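Local coordinates for signal recognition 54 kDa protein (Pyrococcus furiosus, PDB 3DM5), which belongs to the SRP54 family of signal recognition particle proteins, joining an N-terminal helical bundle, a P-loop G domain and a helical C-terminal signal-peptide-binding domain, at residues 8-13 and 291-296; 34-39 and 51-56. All coordinates share one frame; numbering follows the deposited sequence.

Contact 1. Residues 8-13 and 291-296; sequences KALANT and SRLLGL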
loop_
_atom_site.group_PDB
_atom_site.type_symbol
_atom_site.label_atom_id
_atom_site.label_comp_id
_atom_site.label_asym_id
_atom_site.label_seq_id
_atom_site.Cartn_x
_atom_site.Cartn_y
_atom_site.Cartn_z
ATOM N N LYS A 8 -7.719 -2.902 12.224
ATOM C CA LYS A 8 -7.260 -1.518 12.260
ATOM C C LYS A 8 -8.308 -0.578 11.719
ATOM O O LYS A 8 -8.558 0.461 12.300
ATOM C CB LYS A 8 -5.983 -1.328 11.448
ATOM C CG LYS A 8 -4.698 -1.759 12.121
ATOM C CD LYS A 8 -3.539 -1.627 11.138
ATOM C CE LYS A 8 -3.828 -0.510 10.130
ATOM N NZ LYS A 8 -2.610 0.025 9.453
ATOM N N ALA A 9 -8.916 -0.931 10.597
ATOM C CA ALA A 9 -9.894 -0.051 9.983
ATOM C C ALA A 9 -11.146 0.126 10.853
ATOM O O ALA A 9 -11.683 1.237 10.983
ATOM C CB ALA A 9 -10.257 -0.553 8.596
ATOM N N LEU A 10 -11.625 -0.960 11.449
ATOM C CA LEU A 10 -12.798 -0.835 12.306
ATOM C C LEU A 10 -12.493 -0.001 13.565
ATOM O O LEU A 10 -13.199 0.954 13.892
ATOM C CB LEU A 10 -13.375 -2.211 12.629
ATOM C CG LEU A 10 -13.971 -2.890 11.389
ATOM C CD1 LEU A 10 -14.027 -4.400 11.572
ATOM C CD2 LEU A 10 -15.352 -2.310 10.992
ATOM N N ALA A 11 -11.415 -0.345 14.250
ATOM C CA ALA A 11 -10.983 0.408 15.420
ATOM C C ALA A 11 -10.850 1.915 15.157
ATOM O O ALA A 11 -11.114 2.730 16.040
ATOM C CB ALA A 11 -9.676 -0.159 15.932
ATOM N N ASN A 12 -10.435 2.284 13.948
ATOM C CA ASN A 12 -10.202 3.690 13.636
ATOM C C ASN A 12 -11.482 4.497 13.529
ATOM O O ASN A 12 -11.510 5.688 13.838
ATOM C CB ASN A 12 -9.364 3.842 12.369
ATOM C CG ASN A 12 -7.905 3.510 12.603
ATOM O OD1 ASN A 12 -7.444 3.437 13.747
ATOM N ND2 ASN A 12 -7.172 3.295 11.521
ATOM N N THR A 13 -12.550 3.847 13.095
ATOM C CA THR A 13 -13.826 4.524 13.004
ATOM C C THR A 13 -14.307 4.800 14.417
ATOM O O THR A 13 -14.960 5.801 14.657
ATOM C CB THR A 13 -14.859 3.684 12.245
ATOM O OG1 THR A 13 -15.354 2.642 13.100
ATOM C CG2 THR A 13 -14.228 3.081 10.996
ATOM N N SER A 291 -14.347 -7.872 20.151
ATOM C CA SER A 291 -13.698 -6.957 21.073
ATOM C C SER A 291 -12.197 -6.773 20.787
ATOM O O SER A 291 -11.713 -5.648 20.833
ATOM C CB SER A 291 -13.942 -7.398 22.521
ATOM O OG SER A 291 -13.359 -6.501 23.444
ATOM N N ARG A 292 -11.457 -7.852 20.505
ATOM C CA ARG A 292 -10.053 -7.705 20.066
ATOM C C ARG A 292 -10.002 -7.005 18.708
ATOM O O ARG A 292 -9.186 -6.111 18.483
ATOM C CB ARG A 292 -9.332 -9.046 19.949
ATOM C CG ARG A 292 -9.727 -10.060 20.980
ATOM C CD ARG A 292 -8.903 -9.940 22.244
ATOM N NE ARG A 292 -7.629 -10.643 22.132
ATOM C CZ ARG A 292 -6.943 -11.112 23.172
ATOM N NH1 ARG A 292 -7.417 -10.954 24.405
ATOM N NH2 ARG A 292 -5.787 -11.746 22.985
ATOM N N LEU A 293 -10.882 -7.426 17.806
ATOM C CA LEU A 293 -11.003 -6.802 16.505
ATOM C C LEU A 293 -11.036 -5.280 16.648
ATOM O O LEU A 293 -10.163 -4.601 16.108
ATOM C CB LEU A 293 -12.240 -7.323 15.756
ATOM C CG LEU A 293 -12.349 -6.995 14.263
ATOM C CD1 LEU A 293 -11.237 -7.660 13.464
ATOM C CD2 LEU A 293 -13.711 -7.420 13.729
ATOM N N LEU A 294 -12.008 -4.752 17.398
ATOM C CA LEU A 294 -12.205 -3.296 17.507
ATOM C C LEU A 294 -11.215 -2.553 18.423
ATOM O O LEU A 294 -11.288 -1.336 18.577
ATOM C CB LEU A 294 -13.628 -2.985 17.948
ATOM C CG LEU A 294 -14.694 -3.549 17.017
ATOM C CD1 LEU A 294 -16.042 -3.292 17.605
ATOM C CD2 LEU A 294 -14.579 -2.907 15.663
ATOM N N GLY A 295 -10.296 -3.287 19.029
ATOM C CA GLY A 295 -9.279 -2.676 19.861
ATOM C C GLY A 295 -9.780 -2.202 21.213
ATOM O O GLY A 295 -9.179 -1.317 21.825
ATOM N N LEU A 296 -10.873 -2.806 21.675
ATOM C CA LEU A 296 -11.512 -2.437 22.928
ATOM C C LEU A 296 -10.757 -2.990 24.111
ATOM O O LEU A 296 -10.129 -4.045 24.014
ATOM C CB LEU A 296 -12.945 -2.962 22.967
ATOM C CG LEU A 296 -13.805 -2.405 21.840
ATOM C CD1 LEU A 296 -15.231 -2.908 21.881
ATOM C CD2 LEU A 296 -13.761 -0.907 21.913
#

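Contact 2. Residues 34-39 and 51-56; sequences DIQRAL and QLTREI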
loop_
_atom_site.group_PDB
_atom_site.type_symbol
_atom_site.label_atom_id
_atom_site.label_comp_id
_atom_site.label_asym_id
_atom_site.label_seq_id
_atom_site.Cartn_x
_atom_site.Cartn_y
_atom_site.Cartn_z
ATOM N N ASP A 34 -17.424 4.553 6.592
ATOM C CA ASP A 34 -16.135 3.984 6.950
ATOM C C ASP A 34 -16.257 2.473 7.156
ATOM O O ASP A 34 -15.383 1.725 6.738
ATOM C CB ASP A 34 -15.532 4.663 8.184
ATOM C CG ASP A 34 -14.722 5.913 7.834
ATOM O OD1 ASP A 34 -14.603 6.238 6.629
ATOM O OD2 ASP A 34 -14.201 6.567 8.769
ATOM N N ILE A 35 -17.351 2.026 7.770
ATOM C CA ILE A 35 -17.559 0.607 8.037
ATOM C C ILE A 35 -17.910 -0.189 6.779
ATOM O O ILE A 35 -17.422 -1.298 6.582
ATOM C CB ILE A 35 -18.639 0.375 9.111
ATOM C CG1 ILE A 35 -18.261 1.088 10.416
ATOM C CG2 ILE A 35 -18.839 -1.129 9.359
ATOM C CD1 ILE A 35 -19.423 1.200 11.404
ATOM N N GLN A 36 -18.756 0.370 5.926
ATOM C CA GLN A 36 -19.030 -0.271 4.647
ATOM C C GLN A 36 -17.735 -0.524 3.903
ATOM O O GLN A 36 -17.501 -1.622 3.423
ATOM C CB GLN A 36 -19.976 0.576 3.802
ATOM C CG GLN A 36 -21.343 0.750 4.457
ATOM C CD GLN A 36 -22.228 1.691 3.701
ATOM O OE1 GLN A 36 -23.453 1.688 3.880
ATOM N NE2 GLN A 36 -21.623 2.518 2.848
ATOM N N ARG A 37 -16.879 0.485 3.828
ATOM C CA ARG A 37 -15.620 0.339 3.107
ATOM C C ARG A 37 -14.729 -0.742 3.700
ATOM O O ARG A 37 -14.143 -1.548 2.963
ATOM C CB ARG A 37 -14.877 1.675 2.995
ATOM C CG ARG A 37 -15.171 2.434 1.694
ATOM C CD ARG A 37 -14.407 3.769 1.571
ATOM N NE ARG A 37 -15.227 4.910 1.986
ATOM C CZ ARG A 37 -15.061 5.596 3.116
ATOM N NH1 ARG A 37 -14.087 5.267 3.959
ATOM N NH2 ARG A 37 -15.869 6.619 3.398
ATOM N N ALA A 38 -14.624 -0.775 5.027
ATOM C CA ALA A 38 -13.755 -1.751 5.670
ATOM C C ALA A 38 -14.301 -3.141 5.404
ATOM O O ALA A 38 -13.571 -4.020 4.956
ATOM C CB ALA A 38 -13.647 -1.485 7.161
ATOM N N LEU A 39 -15.592 -3.321 5.675
ATOM C CA LEU A 39 -16.288 -4.596 5.456
ATOM C C LEU A 39 -16.187 -5.110 4.024
ATOM O O LEU A 39 -15.770 -6.252 3.813
ATOM C CB LEU A 39 -17.766 -4.502 5.886
ATOM C CG LEU A 39 -18.168 -5.089 7.245
ATOM C CD1 LEU A 39 -16.997 -5.239 8.214
ATOM C CD2 LEU A 39 -19.296 -4.319 7.872
ATOM N N GLN A 51 -27.285 -4.243 5.224
ATOM C CA GLN A 51 -28.255 -4.539 6.259
ATOM C C GLN A 51 -27.690 -4.167 7.623
ATOM O O GLN A 51 -28.362 -3.548 8.449
ATOM C CB GLN A 51 -28.640 -6.014 6.164
ATOM C CG GLN A 51 -29.035 -6.700 7.462
ATOM C CD GLN A 51 -28.911 -8.222 7.351
ATOM O OE1 GLN A 51 -29.549 -8.850 6.496
ATOM N NE2 GLN A 51 -28.077 -8.817 8.207
ATOM N N LEU A 52 -26.439 -4.523 7.844
ATOM C CA LEU A 52 -25.781 -4.191 9.091
ATOM C C LEU A 52 -25.592 -2.689 9.277
ATOM O O LEU A 52 -25.830 -2.161 10.359
ATOM C CB LEU A 52 -24.424 -4.882 9.169
ATOM C CG LEU A 52 -23.575 -4.526 10.384
ATOM C CD1 LEU A 52 -24.180 -5.168 11.608
ATOM C CD2 LEU A 52 -22.111 -4.957 10.182
ATOM N N THR A 53 -25.137 -1.994 8.244
ATOM C CA THR A 53 -24.846 -0.576 8.429
ATOM C C THR A 53 -26.106 0.293 8.427
ATOM O O THR A 53 -26.073 1.439 8.874
ATOM C CB THR A 53 -23.767 -0.049 7.452
ATOM O OG1 THR A 53 -24.218 -0.156 6.088
ATOM C CG2 THR A 53 -22.460 -0.825 7.660
ATOM N N ARG A 54 -27.216 -0.268 7.954
ATOM C CA ARG A 54 -28.497 0.424 8.018
ATOM C C ARG A 54 -29.064 0.315 9.420
ATOM O O ARG A 54 -29.733 1.226 9.900
ATOM C CB ARG A 54 -29.489 -0.131 6.998
ATOM C CG ARG A 54 -29.279 0.397 5.581
ATOM C CD ARG A 54 -30.313 -0.175 4.622
ATOM N NE ARG A 54 -29.940 0.033 3.226
ATOM C CZ ARG A 54 -30.204 1.139 2.536
ATOM N NH1 ARG A 54 -30.844 2.146 3.115
ATOM N NH2 ARG A 54 -29.829 1.243 1.267
ATOM N N GLU A 55 -28.789 -0.803 10.077
ATOM C CA GLU A 55 -29.202 -0.985 11.462
ATOM C C GLU A 55 -28.366 -0.095 12.383
ATOM O O GLU A 55 -28.883 0.526 13.320
ATOM C CB GLU A 55 -29.065 -2.452 11.874
ATOM C CG GLU A 55 -29.231 -2.702 13.362
ATOM C CD GLU A 55 -30.651 -2.451 13.863
ATOM O OE1 GLU A 55 -30.881 -2.582 15.089
ATOM O OE2 GLU A 55 -31.537 -2.128 13.037
ATOM N N ILE A 56 -27.067 -0.036 12.111
ATOM C CA ILE A 56 -26.174 0.805 12.897
ATOM C C ILE A 56 -26.541 2.268 12.736
ATOM O O ILE A 56 -26.622 2.990 13.721
ATOM C CB ILE A 56 -24.687 0.605 12.535
ATOM C CG1 ILE A 56 -24.251 -0.827 12.846
ATOM C CG2 ILE A 56 -23.812 1.598 13.302
ATOM C CD1 ILE A 56 -22.751 -1.052 12.685
#

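Contact 1. Residues 8-13 and 291-296
A Schellman motif closes helix 286-293, and its residues Leu-293, Leu-294 and Gly-295 meet Leu-10 and Ala-11 of helix 5-19, joining the first helix of the N-terminal bundle to helix 286-293, which follows the G-domain sheet. Gly-295 takes a positive phi of 75°, and two amides turn back into the closing turn: Leu-296 N to Ser-291 O and Gly-295 N to Arg-292 O. The backbones come close here, with the CA atoms of Ala-11 and Leu-294 only 4.4 Å apart. Methyl CB of Ala-11 sits against the carbonyl of Leu-294, 3.3 Å from its O. On the apolar side, Leu-294 CD2 lies 3.3 Å from Leu-10 CB. Further out along Leu-10, CD1 meets Leu-293 CD2 at 3.7 Å; there Leu-293 has CG anti to its backbone N (chi1 -167°), and the two leucines cross at a slant. Back on helix 5-19, Thr-13 OG1 donates a hydrogen bond to Leu-10 O in the carbonyl plane, on a lone pair, at 2.8 Å. Around this apolar seam, Leu-10 also touches Ile-35 of helix 25-41, while Leu-294 packs on Leu-83 and both Ser-291 and Leu-296 on Tyr-80 of helix 71-86.

Contact 2. Residues 34-39 and 51-56
Thr-53 of helix 46-62 faces Ile-35 and Gln-36 of helix 25-41, inside the four-helix bundle that forms the N-terminal domain of SRP54 proteins. The two helices run almost antiparallel: the short segments make an angle of 159° and their axes approach to 10.2 Å. Thr-53 buries more surface here than any other residue of the pair of segments, and its two branches do different work. The methyl CG2 turns to the apolar side, 4.0 Å from Ile-35 CG2, the two side chains sliding past each other in opposite directions; it also lies 3.7 Å from Gln-36 CG. The hydroxyl OG1 sits between backbone N and carbonyl carbon (chi1 63°), with Gln-36 OE1 at 3.0 Å and Val-49 O, one turn earlier in its own helix, as the two oxygens near it. Gln-36 gets to this hydroxyl with an extended chain, CD anti to CA (chi2 174°). Ile-35 also sends CD1 to Ile-56 CD1, 4.2 Å away. Towards the other end, where Leu-52 packs against Phe-86 of helix 71-86, its methyl CD2 meets Leu-39 CD2 at 3.7 Å, the two leucine side chains crossing at about a right angle.

How the contacts relate
From the N terminus the chain runs through helix 5-19, which supplies one half of contact 1, and turns into helix 25-41. A short connection leads to helix 46-62, and contact 2 closes this hairpin over just 11 intervening residues. After helix 71-86 the chain builds the whole sheet of the G domain before helix 286-293 returns to the bundle, where contact 1 closes a loop of 277 residues with contact 2 nested inside it. The centres lie about 14 Å apart, and helices 5-19 and 25-41 bridge them: Ala-9 CB is 3.8 Å from Ala-38 CB, and Thr-13 CG2 is 3.5 Å from Asp-34 CB.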